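Local coordinates for protein P47 (PDB 6EKT) that may form part of a progenitor toxin complex that protects botulinum neurotoxin during its passage through the host gastrointestinal tract, at residues S254-S257 / S258-S262. Sequence-based numbering, arbitrary orientation.
Sequences SRLS and SNMGS
The guanidinium of R255 carries S258 CB over one face. The methylene sits off-centre, nearer the NH2 end, with NH2 of R255 3.9 Å from CB of S258. NE of R255 donates to the backbone oxygen of E398, outside the turn, which helps hold the group in place. The R255 chain bends at chi2 (-68°) and chi3 (-53°), and this folds its end back over S258. The backbone oxygen of R255 takes two bonds from S258. S258 N donates to R255 O at 3.1 Å, from above the carbonyl plane. The hydroxyl comes in nearly head-on to the carbonyl, at 2.9 Å from S258 OG to R255 O. Residues 255-260 form two overlapping type I beta turns, R255 to S258 and S257 to M260, in the loop between helix 244-252 and strand 269-273 of this TULIP-family protein. The second turn is closed by a hydrogen bond from M260 N to S257 O, 3.0 Å. A water bridges L256 and N259: it donates to L256 O and accepts from N259 N. M260 reaches back along the turn, extended beyond CG. Its SD lies 3.8 Å from S257 CB, and its CE comes within 4.3 Å of L256 CD1. The side chains of L256 and M260 both pack on F269 and F306, joining the loop to strands 269-273 and 297-311.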
loop_
_atom_site.group_PDB
_atom_site.type_symbol
_atom_site.label_atom_id
_atom_site.label_comp_id
_atom_site.label_asym_id
_atom_site.label_seq_id
_atom_site.Cartn_x
_atom_site.Cartn_y
_atom_site.Cartn_z
ATOM N N SER A 254 10.737 5.617 -14.692
ATOM C CA SER A 254 12.209 5.526 -14.774
ATOM C C SER A 254 12.756 4.177 -15.271
ATOM O O SER A 254 13.991 3.964 -15.286
ATOM C CB SER A 254 12.838 5.868 -13.423
ATOM O OG SER A 254 12.586 4.812 -12.520
ATOM N N ARG A 255 11.857 3.283 -15.699
ATOM C CA ARG A 255 12.264 1.969 -16.208
ATOM C C ARG A 255 11.740 1.638 -17.606
ATOM O O ARG A 255 12.314 0.788 -18.261
ATOM C CB ARG A 255 11.860 0.852 -15.248
ATOM C CG ARG A 255 12.517 0.928 -13.864
ATOM C CD ARG A 255 14.024 0.663 -13.928
ATOM N NE ARG A 255 14.332 -0.593 -14.616
ATOM C CZ ARG A 255 15.539 -0.949 -15.039
ATOM N NH1 ARG A 255 16.584 -0.154 -14.855
ATOM N NH2 ARG A 255 15.709 -2.111 -15.658
ATOM N N LEU A 256 10.655 2.285 -18.046
ATOM C CA LEU A 256 10.028 1.936 -19.352
ATOM C C LEU A 256 10.990 2.117 -20.540
ATOM O O LEU A 256 10.829 1.444 -21.556
ATOM C CB LEU A 256 8.742 2.733 -19.599
ATOM C CG LEU A 256 8.819 4.240 -19.902
ATOM C CD1 LEU A 256 8.929 4.566 -21.406
ATOM C CD2 LEU A 256 7.604 4.955 -19.311
ATOM N N SER A 257 11.969 3.016 -20.391
ATOM C CA SER A 257 12.917 3.334 -21.482
ATOM C C SER A 257 14.278 2.632 -21.348
ATOM O O SER A 257 15.216 2.936 -22.105
ATOM C CB SER A 257 13.106 4.846 -21.595
ATOM O OG SER A 257 13.820 5.360 -20.481
ATOM N N SER A 258 14.382 1.685 -20.411
ATOM C CA SER A 258 15.632 0.924 -20.183
ATOM C C SER A 258 16.200 0.175 -21.408
ATOM O O SER A 258 17.403 -0.064 -21.444
ATOM C CB SER A 258 15.495 -0.044 -19.002
ATOM O OG SER A 258 14.410 -0.917 -19.220
ATOM N N ASN A 259 15.345 -0.202 -22.375
ATOM C CA ASN A 259 15.803 -0.876 -23.606
ATOM C C ASN A 259 15.710 0.018 -24.858
ATOM O O ASN A 259 15.807 -0.476 -25.987
ATOM C CB ASN A 259 15.052 -2.200 -23.830
ATOM C CG ASN A 259 15.210 -3.178 -22.669
ATOM O OD1 ASN A 259 14.229 -3.641 -22.097
ATOM N ND2 ASN A 259 16.433 -3.469 -22.306
ATOM N N MET A 260 15.597 1.325 -24.649
ATOM C CA MET A 260 15.399 2.268 -25.755
ATOM C C MET A 260 16.645 3.031 -26.187
ATOM O O MET A 260 16.548 3.901 -27.048
ATOM C CB MET A 260 14.289 3.254 -25.408
ATOM C CG MET A 260 12.949 2.575 -25.196
ATOM S SD MET A 260 11.654 3.802 -24.994
ATOM C CE MET A 260 10.239 2.725 -25.100
ATOM N N GLY A 261 17.789 2.720 -25.574
ATOM C CA GLY A 261 19.075 3.340 -25.919
ATOM C C GLY A 261 19.356 4.646 -25.194
ATOM O O GLY A 261 18.487 5.174 -24.471
ATOM N N SER A 262 20.561 5.175 -25.408
ATOM C CA SER A 262 21.108 6.284 -24.600
ATOM C C SER A 262 20.392 7.633 -24.774
ATOM O O SER A 262 20.459 8.484 -23.884
ATOM C CB SER A 262 22.621 6.445 -24.833
ATOM O OG SER A 262 22.926 6.730 -26.174
HETATM O O HOH W 1 12.447 -0.248 -22.811
#